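Local coordinates for protein alpha-ketoglutarate-dependent non-heme iron oxygenase EasH (Aspergillus japonicus, PDB 5M0T) that probably uses iron(II), 2-oxoglutarate and oxygen to carry out an oxidative step in cycloclavine biosynthesis, as a member of the phytanoyl-CoA dioxygenase family, at residues D161-A164 with E165-A168; L276-L279 with A280-I283. All blocks are in the same frame, centred on the assembly; numbering follows the deposited sequence.

Contact 1: D161-A164 with E165-A168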
ATOM      1  N   ASP A 161      -0.356 -20.520 -27.410  1.00 46.61           N
ATOM      2  CA  ASP A 161       1.055 -20.909 -27.593  1.00 46.23           C
ATOM      3  C   ASP A 161       1.940 -19.673 -27.442  1.00 43.96           C
ATOM      4  O   ASP A 161       1.550 -18.595 -27.854  1.00 44.18           O
ATOM      5  CB  ASP A 161       1.310 -21.588 -28.955  1.00 47.52           C
ATOM      6  CG  ASP A 161       0.814 -23.060 -29.008  1.00 50.28           C
ATOM      7  OD1 ASP A 161       0.872 -23.819 -28.017  1.00 52.35           O
ATOM      8  OD2 ASP A 161       0.354 -23.478 -30.077  1.00 53.58           O
ATOM      9  N   PHE A 162       3.085 -19.845 -26.792  1.00 41.39           N
ATOM     10  CA  PHE A 162       4.094 -18.817 -26.599  1.00 39.53           C
ATOM     11  C   PHE A 162       5.327 -19.308 -27.353  1.00 40.50           C
ATOM     12  O   PHE A 162       5.903 -20.331 -26.967  1.00 38.55           O
ATOM     13  CB  PHE A 162       4.451 -18.673 -25.111  1.00 38.39           C
ATOM     14  CG  PHE A 162       3.849 -17.479 -24.422  1.00 37.39           C
ATOM     15  CD1 PHE A 162       2.543 -17.074 -24.670  1.00 39.54           C
ATOM     16  CD2 PHE A 162       4.581 -16.791 -23.480  1.00 36.60           C
ATOM     17  CE1 PHE A 162       2.007 -15.975 -24.021  1.00 39.95           C
ATOM     18  CE2 PHE A 162       4.045 -15.700 -22.811  1.00 37.58           C
ATOM     19  CZ  PHE A 162       2.757 -15.281 -23.091  1.00 38.39           C
ATOM     20  N   THR A 163       5.720 -18.580 -28.409  1.00 39.21           N
ATOM     21  CA  THR A 163       6.869 -18.932 -29.265  1.00 40.43           C
ATOM     22  C   THR A 163       7.872 -17.766 -29.357  1.00 40.58           C
ATOM     23  O   THR A 163       7.507 -16.606 -29.142  1.00 38.90           O
ATOM     24  CB  THR A 163       6.440 -19.280 -30.706  1.00 42.59           C
ATOM     25  OG1 THR A 163       6.036 -18.085 -31.392  1.00 44.31           O
ATOM     26  CG2 THR A 163       5.303 -20.316 -30.726  1.00 43.74           C
ATOM     27  N   ALA A 164       9.127 -18.080 -29.677  1.00 39.52           N
ATOM     28  CA  ALA A 164      10.120 -17.050 -29.925  1.00 40.50           C
ATOM     29  C   ALA A 164       9.536 -16.009 -30.900  1.00 44.01           C
ATOM     30  O   ALA A 164       9.512 -14.810 -30.577  1.00 45.17           O
ATOM     31  CB  ALA A 164      11.394 -17.650 -30.483  1.00 39.97           C
ATOM     32  N   GLU A 165       8.996 -16.492 -32.023  1.00 44.77           N
ATOM     33  CA  GLU A 165       8.457 -15.649 -33.087  1.00 45.59           C
ATOM     34  C   GLU A 165       7.194 -14.846 -32.737  1.00 45.28           C
ATOM     35  O   GLU A 165       7.052 -13.711 -33.188  1.00 46.22           O
ATOM     36  CB  GLU A 165       8.182 -16.502 -34.327  1.00 50.29           C
ATOM     37  CG  GLU A 165       9.462 -16.939 -35.038  1.00 55.04           C
ATOM     38  CD  GLU A 165       9.766 -16.104 -36.284  1.00 60.21           C
ATOM     39  OE1 GLU A 165       8.844 -15.928 -37.113  1.00 70.78           O
ATOM     40  OE2 GLU A 165      10.922 -15.646 -36.476  1.00 62.45           O
ATOM     41  N   ASN A 166       6.282 -15.417 -31.952  1.00 43.00           N
ATOM     42  CA  ASN A 166       4.988 -14.760 -31.694  1.00 42.84           C
ATOM     43  C   ASN A 166       4.978 -13.824 -30.485  1.00 41.76           C
ATOM     44  O   ASN A 166       3.923 -13.305 -30.133  1.00 42.63           O
ATOM     45  CB  ASN A 166       3.815 -15.778 -31.665  1.00 43.99           C
ATOM     46  CG  ASN A 166       3.611 -16.465 -30.331  1.00 43.34           C
ATOM     47  OD1 ASN A 166       4.300 -16.201 -29.338  1.00 42.23           O
ATOM     48  ND2 ASN A 166       2.632 -17.379 -30.311  1.00 44.77           N
ATOM     49  N   GLY A 167       6.135 -13.613 -29.856  1.00 39.99           N
ATOM     50  CA  GLY A 167       6.268 -12.618 -28.792  1.00 39.56           C
ATOM     51  C   GLY A 167       6.350 -13.151 -27.366  1.00 39.10           C
ATOM     52  O   GLY A 167       6.136 -12.392 -26.407  1.00 36.76           O
ATOM     53  N   ALA A 168       6.705 -14.427 -27.205  1.00 38.59           N
ATOM     54  CA  ALA A 168       6.893 -14.999 -25.865  1.00 38.35           C
ATOM     55  C   ALA A 168       7.757 -14.091 -24.994  1.00 36.75           C
ATOM     56  O   ALA A 168       8.773 -13.568 -25.451  1.00 37.40           O
ATOM     57  CB  ALA A 168       7.499 -16.398 -25.937  1.00 37.82           C
TER
HETATM   58  O   HOH W   1      10.039 -13.564 -27.883  1.00 36.10           O
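The side chains of T163 and N166 cross at about a right angle inside a tight loop. N166 has CG between its own N and C (chi1 84°), which folds the amide back toward D161 and T163. Both ends of that amide are used. N166 ND2 donates to D161 O at 2.9 Å, with the acceptor close to the amide plane but the donor above the carbonyl plane of D161. N166 OD1 accepts from T163 N at 2.9 Å. This bond is straight at the hydrogen (171°), while T163 N lies above the plane of the N166 side-chain carbonyl. The two bonds fix the rotation of the buried amide. T163 answers with its hydroxyl: T163 OG1 accepts from N166 N at 2.7 Å. T163 O accepts from A168 N at 3.0 Å and takes weak, more bent bonds from G167 N and N166 N. F162 CD2 touches A168 CB at 3.8 Å. A water bridges the carbonyl oxygens of A164 and A168 and donates to both. G167 O accepts from R222 of strand 222-231, a residue of the 2-oxoglutarate pocket. F162 also packs on R222, and the F162 side chain is about 5 Å from the bound 2-oxoglutarate. The arrangement is a type I beta turn from A164 to G167, braced by side-chain bonds and set next to the cosubstrate site of a cupin-type dioxygenase.

Contact 2: L276-L279 with A280-I283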
ATOM      1  N   LEU A 276      -8.796   0.409  13.316  1.00 53.94           N
ATOM      2  CA  LEU A 276      -7.572  -0.274  13.784  1.00 56.12           C
ATOM      3  C   LEU A 276      -7.741  -1.756  14.200  1.00 58.94           C
ATOM      4  O   LEU A 276      -6.761  -2.410  14.546  1.00 59.89           O
ATOM      5  CB  LEU A 276      -6.897   0.525  14.910  1.00 56.07           C
ATOM      6  CG  LEU A 276      -6.624   2.004  14.613  1.00 57.11           C
ATOM      7  CD1 LEU A 276      -6.071   2.697  15.841  1.00 58.10           C
ATOM      8  CD2 LEU A 276      -5.648   2.164  13.446  1.00 54.68           C
ATOM      9  N   LYS A 277      -8.964  -2.273  14.141  1.00 62.60           N
ATOM     10  CA  LYS A 277      -9.273  -3.664  14.465  1.00 61.08           C
ATOM     11  C   LYS A 277      -9.545  -4.375  13.127  1.00 59.00           C
ATOM     12  O   LYS A 277      -9.510  -3.742  12.065  1.00 58.21           O
ATOM     13  CB  LYS A 277     -10.506  -3.763  15.410  1.00 61.53           C
ATOM     14  CG  LYS A 277     -10.634  -2.765  16.579  1.00 61.67           C
ATOM     15  CD  LYS A 277     -10.144  -3.291  17.923  1.00 61.65           C
ATOM     16  N   ASP A 278      -9.808  -5.681  13.191  1.00 56.10           N
ATOM     17  CA  ASP A 278     -10.047  -6.540  12.019  1.00 53.05           C
ATOM     18  C   ASP A 278     -11.138  -5.971  11.089  1.00 50.67           C
ATOM     19  O   ASP A 278     -12.198  -5.554  11.552  1.00 50.60           O
ATOM     20  CB  ASP A 278     -10.439  -7.947  12.497  1.00 55.46           C
ATOM     21  CG  ASP A 278     -10.578  -8.940  11.361  1.00 58.08           C
ATOM     22  OD1 ASP A 278      -9.545  -9.237  10.730  1.00 60.44           O
ATOM     23  OD2 ASP A 278     -11.706  -9.436  11.111  1.00 58.75           O
ATOM     24  N   LEU A 279     -10.861  -5.949   9.787  1.00 48.50           N
ATOM     25  CA  LEU A 279     -11.748  -5.291   8.805  1.00 48.11           C
ATOM     26  C   LEU A 279     -13.045  -6.065   8.594  1.00 48.40           C
ATOM     27  O   LEU A 279     -14.141  -5.496   8.649  1.00 48.35           O
ATOM     28  CB  LEU A 279     -11.033  -5.115   7.456  1.00 46.37           C
ATOM     29  CG  LEU A 279     -11.850  -4.549   6.272  1.00 47.04           C
ATOM     30  CD1 LEU A 279     -12.500  -3.217   6.617  1.00 47.31           C
ATOM     31  CD2 LEU A 279     -10.962  -4.442   5.026  1.00 45.84           C
ATOM     32  N   ALA A 280     -12.897  -7.360   8.335  1.00 48.07           N
ATOM     33  CA  ALA A 280     -14.035  -8.250   8.084  1.00 50.54           C
ATOM     34  C   ALA A 280     -15.044  -8.294   9.238  1.00 52.31           C
ATOM     35  O   ALA A 280     -16.248  -8.334   8.996  1.00 55.51           O
ATOM     36  CB  ALA A 280     -13.532  -9.652   7.771  1.00 50.63           C
ATOM     37  N   THR A 281     -14.548  -8.286  10.477  1.00 51.17           N
ATOM     38  CA  THR A 281     -15.397  -8.229  11.671  1.00 53.40           C
ATOM     39  C   THR A 281     -16.136  -6.899  11.739  1.00 54.16           C
ATOM     40  O   THR A 281     -17.342  -6.867  12.007  1.00 56.29           O
ATOM     41  CB  THR A 281     -14.576  -8.366  12.988  1.00 53.33           C
ATOM     42  OG1 THR A 281     -13.689  -9.486  12.905  1.00 52.89           O
ATOM     43  CG2 THR A 281     -15.476  -8.541  14.197  1.00 55.28           C
ATOM     44  N   GLY A 282     -15.406  -5.809  11.509  1.00 52.46           N
ATOM     45  CA  GLY A 282     -15.935  -4.465  11.683  1.00 53.52           C
ATOM     46  C   GLY A 282     -17.047  -4.102  10.729  1.00 55.61           C
ATOM     47  O   GLY A 282     -17.985  -3.413  11.115  1.00 58.15           O
ATOM     48  N   ILE A 283     -16.939  -4.571   9.486  1.00 55.58           N
ATOM     49  CA  ILE A 283     -17.954  -4.328   8.448  1.00 57.84           C
ATOM     50  C   ILE A 283     -18.953  -5.483   8.284  1.00 61.40           C
ATOM     51  O   ILE A 283     -19.834  -5.393   7.438  1.00 63.61           O
ATOM     52  CB  ILE A 283     -17.325  -3.963   7.074  1.00 55.47           C
ATOM     53  CG1 ILE A 283     -16.626  -5.164   6.412  1.00 53.73           C
ATOM     54  CG2 ILE A 283     -16.365  -2.792   7.234  1.00 54.96           C
ATOM     55  CD1 ILE A 283     -15.924  -4.845   5.105  1.00 52.09           C
TER
HETATM   56  O   HOH W   2     -10.216  -8.903   8.206  1.00 32.59           O
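D278 places CG anti to its own N (chi1 -175°), and T281 keeps OG1 beside its own N (chi1 -49°), which brings carboxylate and hydroxyl together. This is a helix N-cap: D278 sits just before the short helix 279-282. Its OD2 takes two donors from T281, three residues on. T281 OG1 donates to D278 OD2 at 2.7 Å, and T281 N donates to the same oxygen at 3.1 Å. Both meet it on the anti side of the carboxylate, the hydroxyl closer to the carboxylate plane. The two side chains cross at about a right angle. The other oxygen, D278 OD1, accepts from a water that in turn accepts from A280 N. The carboxylate therefore serves two backbone N-H groups of the first turn, one directly and one through water. Its negative charge at the helix start probably also suits the helix dipole. Backbone bonds from G282 N to D278 O and from I283 N to L279 O continue the turn.

L279 and I283 pack against each other on one side of the turn, their side chains meeting obliquely. L279 also packs on W272 and Y274, and its backbone N donates to T263 OG1. The second subunit reaches both residues: V241 of that subunit packs on L279 and its A242 on I283. Within the turn, L279 CD1 stands 3.9 Å from I283 CG2.

Overall arrangement
From the N terminus, contact 1 comes first. It closes a small loop between strand 152-158 of the large mixed sheet and strand 170-171 of the small antiparallel sheet. Its neighbours on strands 192-193 and 222-231 join it to both sheets near the 2-oxoglutarate pocket. The chain then completes both sheets, passes helices 245-248 and 253-258, and forms the hairpin 264-266/269-271. Contact 2 follows where the loop after 269-271 enters helix 279-282, close to the C terminus and against the second subunit. The two contacts are in series and neither nest nor cross. The centres of contact 1 and contact 2 are about 46 Å apart, on opposite sides of the chain's centre. One belongs to the active-site end of the fold, the other to the dimer contact.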